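Local structure of Low molecular weight protein-tyrosine-phosphatase PtpA (Staphylococcus aureus, 3ROF) at residues 6-11 and 83-88; 25-30 and 141-146. The protein hydrolyses phosphotyrosine in proteins to tyrosine and phosphate, and is probably a secreted effector that blunts host defences and aids survival in macrophages. All blocks are in the same frame, centred on the assembly; numbering follows the deposited sequence. Where two conformers were deposited one is given.

Contact 1: 6-11 and 83-88; sequences MVDVAF and DFDYIV
V9, A10 and F11 pair in parallel with Y86, I87 and V88, the strand axes 4.7 Å apart and 16° from parallel, and the ladder runs from Y86 N to D8 O, from Y86 O back to A10 N (2.9 Å) and from A10 O to V88 N (2.8 Å). Just before the second strand begins, a side chain takes over this pattern: D8 N donates to D85 OD2 at 2.9 Å, nearly straight at 166°, on the anti lone pair of the carboxylate. That leaves D8 OD2 only 3.8 Å from D85 OD2, the two carboxylate planes 12° apart. Two waters lie within hydrogen-bonding distance of both oxygens and probably ease the repulsion, and D8 OD1 is taken by H42.

On the face that carries A10, its CB sits over the centre of the F84 ring, a CH-pi contact of 3.5 Å to the centroid. The other face is aliphatic and aromatic: V9 CG2 meets Y86 CB and V88 CG2, and F11 CD1 rests 3.7 Å from V88 CB.

These two strands are the central pair of the four-stranded parallel sheet, and strand 7-13 leads to C13, the probable nucleophile. Strand 39-45 flanks 7-13, strand 108-111 flanks 86-89, and helices 19-33 and 132-153 pack on the face bearing F11.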
loop_
_atom_site.group_PDB
_atom_site.type_symbol
_atom_site.label_atom_id
_atom_site.label_comp_id
_atom_site.label_asym_id
_atom_site.label_seq_id
_atom_site.Cartn_x
_atom_site.Cartn_y
_atom_site.Cartn_z
ATOM N N MET A 6 15.385 -1.413 -10.083
ATOM C CA MET A 6 14.173 -0.991 -9.487
ATOM C C MET A 6 13.923 -1.763 -8.226
ATOM O O MET A 6 14.403 -2.902 -8.038
ATOM C CB MET A 6 12.995 -1.177 -10.426
ATOM C CG MET A 6 11.783 -0.495 -9.865
ATOM S SD MET A 6 11.368 1.026 -10.675
ATOM C CE MET A 6 12.763 1.412 -11.724
ATOM N N VAL A 7 13.180 -1.132 -7.339
ATOM C CA VAL A 7 12.652 -1.857 -6.220
ATOM C C VAL A 7 11.128 -1.737 -6.244
ATOM O O VAL A 7 10.580 -0.756 -6.756
ATOM C CB VAL A 7 13.241 -1.452 -4.861
ATOM C CG1 VAL A 7 14.761 -1.658 -4.847
ATOM C CG2 VAL A 7 12.883 -0.093 -4.541
ATOM N N ASP A 8 10.474 -2.763 -5.715
ATOM C CA ASP A 8 9.039 -2.833 -5.730
ATOM C C ASP A 8 8.490 -2.712 -4.325
ATOM O O ASP A 8 8.941 -3.429 -3.422
ATOM C CB ASP A 8 8.603 -4.155 -6.334
ATOM C CG ASP A 8 8.997 -4.272 -7.767
ATOM O OD1 ASP A 8 8.324 -3.663 -8.616
ATOM O OD2 ASP A 8 10.006 -4.948 -8.049
ATOM N N VAL A 9 7.515 -1.821 -4.152
ATOM C CA VAL A 9 6.787 -1.698 -2.895
ATOM C C VAL A 9 5.333 -2.005 -3.134
ATOM O O VAL A 9 4.736 -1.458 -4.064
ATOM C CB VAL A 9 6.966 -0.275 -2.209
ATOM C CG1 VAL A 9 6.637 0.870 -3.098
ATOM C CG2 VAL A 9 6.217 -0.178 -0.912
ATOM N N ALA A 10 4.742 -2.855 -2.298
ATOM C CA ALA A 10 3.302 -3.157 -2.380
ATOM C C ALA A 10 2.625 -2.756 -1.116
ATOM O O ALA A 10 3.036 -3.170 -0.040
ATOM C CB ALA A 10 3.056 -4.638 -2.609
ATOM N N PHE A 11 1.549 -1.996 -1.243
ATOM C CA PHE A 11 0.623 -1.777 -0.134
ATOM C C PHE A 11 -0.382 -2.912 -0.142
ATOM O O PHE A 11 -0.888 -3.301 -1.201
ATOM C CB PHE A 11 -0.064 -0.417 -0.294
ATOM C CG PHE A 11 0.884 0.730 -0.202
ATOM C CD1 PHE A 11 1.349 1.152 1.045
ATOM C CD2 PHE A 11 1.349 1.363 -1.343
ATOM C CE1 PHE A 11 2.240 2.214 1.130
ATOM C CE2 PHE A 11 2.206 2.432 -1.249
ATOM C CZ PHE A 11 2.670 2.854 -0.031
ATOM N N ASP A 83 5.370 -11.620 -3.578
ATOM C CA ASP A 83 6.472 -11.090 -2.784
ATOM C C ASP A 83 6.971 -9.824 -3.483
ATOM O O ASP A 83 6.846 -9.688 -4.701
ATOM C CB ASP A 83 7.598 -12.125 -2.713
ATOM C CG ASP A 83 8.503 -11.953 -1.502
ATOM O OD1 ASP A 83 8.438 -10.919 -0.794
ATOM O OD2 ASP A 83 9.291 -12.894 -1.251
ATOM N N PHE A 84 7.519 -8.909 -2.704
ATOM C CA PHE A 84 7.970 -7.625 -3.171
ATOM C C PHE A 84 9.140 -7.232 -2.270
ATOM O O PHE A 84 9.295 -7.774 -1.175
ATOM C CB PHE A 84 6.860 -6.572 -3.027
ATOM C CG PHE A 84 5.575 -6.961 -3.701
ATOM C CD1 PHE A 84 5.329 -6.585 -4.979
ATOM C CD2 PHE A 84 4.600 -7.710 -3.024
ATOM C CE1 PHE A 84 4.144 -6.952 -5.612
ATOM C CE2 PHE A 84 3.450 -8.078 -3.642
ATOM C CZ PHE A 84 3.211 -7.698 -4.927
ATOM N N ASP A 85 9.949 -6.277 -2.689
ATOM C CA ASP A 85 11.045 -5.841 -1.831
ATOM C C ASP A 85 10.541 -5.274 -0.498
ATOM O O ASP A 85 11.155 -5.514 0.562
ATOM C CB ASP A 85 11.904 -4.801 -2.530
ATOM C CG ASP A 85 12.539 -5.358 -3.778
ATOM O OD1 ASP A 85 13.333 -6.296 -3.646
ATOM O OD2 ASP A 85 12.190 -4.939 -4.893
ATOM N N TYR A 86 9.445 -4.510 -0.565
ATOM C CA TYR A 86 8.836 -3.910 0.610
ATOM C C TYR A 86 7.354 -4.166 0.545
ATOM O O TYR A 86 6.756 -3.957 -0.509
ATOM C CB TYR A 86 9.085 -2.405 0.664
ATOM C CG TYR A 86 10.564 -2.092 0.664
ATOM C CD1 TYR A 86 11.289 -2.029 1.854
ATOM C CD2 TYR A 86 11.251 -1.922 -0.537
ATOM C CE1 TYR A 86 12.675 -1.832 1.834
ATOM C CE2 TYR A 86 12.615 -1.710 -0.554
ATOM C CZ TYR A 86 13.299 -1.649 0.632
ATOM O OH TYR A 86 14.660 -1.438 0.603
ATOM N N ILE A 87 6.789 -4.645 1.638
ATOM C CA ILE A 87 5.343 -4.924 1.738
ATOM C C ILE A 87 4.832 -4.092 2.911
ATOM O O ILE A 87 5.332 -4.231 4.036
ATOM C CB ILE A 87 5.051 -6.434 1.949
ATOM C CG1 ILE A 87 5.690 -7.257 0.824
ATOM C CG2 ILE A 87 3.570 -6.665 2.004
ATOM C CD1 ILE A 87 5.563 -8.691 1.022
ATOM N N VAL A 88 3.846 -3.242 2.658
ATOM C CA VAL A 88 3.381 -2.302 3.645
ATOM C C VAL A 88 1.883 -2.575 3.867
ATOM O O VAL A 88 1.034 -2.231 3.033
ATOM C CB VAL A 88 3.622 -0.851 3.216
ATOM C CG1 VAL A 88 3.096 0.114 4.300
ATOM C CG2 VAL A 88 5.120 -0.633 2.953
HETATM O O HOH W 1 10.205 -7.111 -5.636
HETATM O O HOH W 2 12.580 -5.724 -7.699
#

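Contact 2: 25-30 and 141-146; sequences AIMRQR and SSCDNL
R30 and C143 both leave their helices with the first side-chain atom beyond CB anti to the backbone N, which carries R30 CG and C143 SG into the interface between the helices. At R30 a bend at chi2 then turns CD, and the chain beyond it continues extended to the guanidinium; the R30 and D144 side chains cross at about a right angle. The grip is side-on and bidentate. NE donates to D144 OD1 at 2.8 Å, almost straight, with that oxygen in the guanidinium plane, while NH2 reaches the syn lone pair of D144 OD2, also at 2.8 Å but more bent, at 146°. The two flat groups are twisted against each other, their planes 32° apart, rather than coplanar.

Behind this salt bridge the contact is apolar. C143 SG lies amid three side chains: R30 CB touches it at 3.8 Å, M27 SD, in the conformer described, at 3.9 Å, and I26 CG2 lies slightly farther off. One turn on, L146 presents CD2 to M27 CE of that conformer at 3.9 Å, the two side chains crossing at about a right angle. The helix axes stand 10.4 Å apart with an angle of 48° between their directions, and the closest CA pair is M27 with C143.

Helices 19-33 and 132-153 pack next to each other on the sheet face that bears F11. I147 extends the packing against M27 and R30. D144 OD1 also forms a salt bridge with R34, so one carboxylate is shared by two arginines four residues apart, R30 and R34. Such a pair of positive groups would be expected to keep D144 ionised. The charge pairing thus lies at the partly exposed margin, while the buried part sets C143 SG against aliphatic carbon of R30 and I26.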
loop_
_atom_site.group_PDB
_atom_site.type_symbol
_atom_site.label_atom_id
_atom_site.label_comp_id
_atom_site.label_asym_id
_atom_site.label_seq_id
_atom_site.Cartn_x
_atom_site.Cartn_y
_atom_site.Cartn_z
ATOM N N ALA A 25 -1.722 5.043 -5.077
ATOM C CA ALA A 25 -1.832 6.205 -5.946
ATOM C C ALA A 25 -1.077 7.410 -5.361
ATOM O O ALA A 25 -0.405 8.141 -6.083
ATOM C CB ALA A 25 -3.290 6.540 -6.155
ATOM N N ILE A 26 -1.228 7.635 -4.059
ATOM C CA ILE A 26 -0.539 8.751 -3.418
ATOM C C ILE A 26 0.982 8.568 -3.544
ATOM O O ILE A 26 1.707 9.481 -3.877
ATOM C CB ILE A 26 -0.966 8.890 -1.938
ATOM C CG1 ILE A 26 -2.425 9.302 -1.833
ATOM C CG2 ILE A 26 -0.020 9.840 -1.194
ATOM C CD1 ILE A 26 -3.010 9.129 -0.461
ATOM N N MET A 27 1.463 7.363 -3.225
ATOM C CA MET A 27 2.883 7.058 -3.281
ATOM C C MET A 27 3.451 7.255 -4.687
ATOM O O MET A 27 4.509 7.881 -4.864
ATOM C CB MET A 27 3.102 5.609 -2.819
ATOM C CG MET A 27 4.541 5.141 -2.765
ATOM S SD MET A 27 5.359 5.824 -1.321
ATOM C CE MET A 27 6.818 4.767 -1.277
ATOM N N ARG A 28 2.722 6.738 -5.693
ATOM C CA ARG A 28 3.192 6.906 -7.069
ATOM C C ARG A 28 3.324 8.382 -7.432
ATOM O O ARG A 28 4.330 8.806 -8.029
ATOM C CB ARG A 28 2.239 6.204 -8.037
ATOM C CG ARG A 28 2.622 6.407 -9.492
ATOM C CD ARG A 28 1.727 5.586 -10.438
ATOM N NE ARG A 28 1.955 4.165 -10.215
ATOM C CZ ARG A 28 1.080 3.304 -9.703
ATOM N NH1 ARG A 28 -0.178 3.636 -9.512
ATOM N NH2 ARG A 28 1.489 2.091 -9.399
ATOM N N GLN A 29 2.323 9.186 -7.092
ATOM C CA GLN A 29 2.389 10.593 -7.419
ATOM C C GLN A 29 3.494 11.290 -6.632
ATOM O O GLN A 29 4.162 12.174 -7.159
ATOM C CB GLN A 29 1.031 11.254 -7.175
ATOM C CG GLN A 29 1.033 12.715 -7.585
ATOM C CD GLN A 29 1.202 12.894 -9.101
ATOM O OE1 GLN A 29 0.605 12.189 -9.922
ATOM N NE2 GLN A 29 2.010 13.879 -9.473
ATOM N N ARG A 30 3.673 10.909 -5.364
ATOM C CA ARG A 30 4.672 11.546 -4.535
ATOM C C ARG A 30 6.069 11.278 -5.115
ATOM O O ARG A 30 6.911 12.198 -5.125
ATOM C CB ARG A 30 4.559 11.063 -3.079
ATOM C CG ARG A 30 5.489 11.836 -2.158
ATOM C CD ARG A 30 5.192 13.310 -2.225
ATOM N NE ARG A 30 5.866 14.065 -1.180
ATOM C CZ ARG A 30 5.633 15.354 -0.998
ATOM N NH1 ARG A 30 4.849 16.001 -1.842
ATOM N NH2 ARG A 30 6.200 15.980 0.019
ATOM N N SER A 141 0.783 11.081 6.458
ATOM C CA SER A 141 1.649 11.168 7.610
ATOM C C SER A 141 2.855 10.234 7.487
ATOM O O SER A 141 3.873 10.452 8.138
ATOM C CB SER A 141 0.880 10.899 8.882
ATOM O OG SER A 141 0.644 9.516 9.127
ATOM N N SER A 142 2.718 9.214 6.655
ATOM C CA SER A 142 3.749 8.184 6.465
ATOM C C SER A 142 4.551 8.285 5.180
ATOM O O SER A 142 5.631 7.702 5.113
ATOM C CB SER A 142 3.110 6.798 6.469
ATOM O OG SER A 142 2.625 6.465 7.735
ATOM N N CYS A 143 4.020 8.981 4.168
ATOM C CA CYS A 143 4.479 8.754 2.815
ATOM C C CYS A 143 5.940 9.175 2.615
ATOM O O CYS A 143 6.729 8.371 2.104
ATOM C CB CYS A 143 3.546 9.487 1.848
ATOM S SG CYS A 143 3.861 9.107 0.109
ATOM N N ASP A 144 6.289 10.400 2.975
ATOM C CA ASP A 144 7.688 10.806 2.747
ATOM C C ASP A 144 8.655 10.002 3.617
ATOM O O ASP A 144 9.771 9.718 3.169
ATOM C CB ASP A 144 7.871 12.272 2.992
ATOM C CG ASP A 144 7.336 13.114 1.855
ATOM O OD1 ASP A 144 7.477 12.715 0.704
ATOM O OD2 ASP A 144 6.885 14.260 2.127
ATOM N N ASN A 145 8.283 9.625 4.838
ATOM C CA ASN A 145 9.163 8.824 5.681
ATOM C C ASN A 145 9.395 7.444 5.080
ATOM O O ASN A 145 10.520 6.918 5.117
ATOM C CB ASN A 145 8.552 8.683 7.068
ATOM C CG ASN A 145 8.582 9.949 7.853
ATOM O OD1 ASN A 145 9.398 10.834 7.612
ATOM N ND2 ASN A 145 7.667 10.071 8.796
ATOM N N LEU A 146 8.355 6.844 4.505
ATOM C CA LEU A 146 8.473 5.574 3.833
ATOM C C LEU A 146 9.399 5.675 2.603
ATOM O O LEU A 146 10.263 4.826 2.374
ATOM C CB LEU A 146 7.076 5.058 3.444
ATOM C CG LEU A 146 7.073 3.791 2.588
ATOM C CD1 LEU A 146 7.724 2.600 3.336
ATOM C CD2 LEU A 146 5.625 3.449 2.210
#

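From the N terminus the chain lays down strand 7-13 and passes through a short loop just after C13, the probable nucleophile, into helix 19-33, so the first segments of both contacts come early. Contact 1 closes when strand 86-89 returns beside 7-13, after strand 39-45 and helix 57-65 have been built; contact 2 closes later, when helix 132-153 comes back to helix 19-33. The two closures cross, since 83-88 falls between 25-30 and 141-146. They also meet directly: F11 CE2 packs on M27 CB at 3.7 Å, and F11 CZ on L146 CD2 at 3.8 Å. The central sheet is thereby tied to both helices on its F11 face within one compact phosphatase fold.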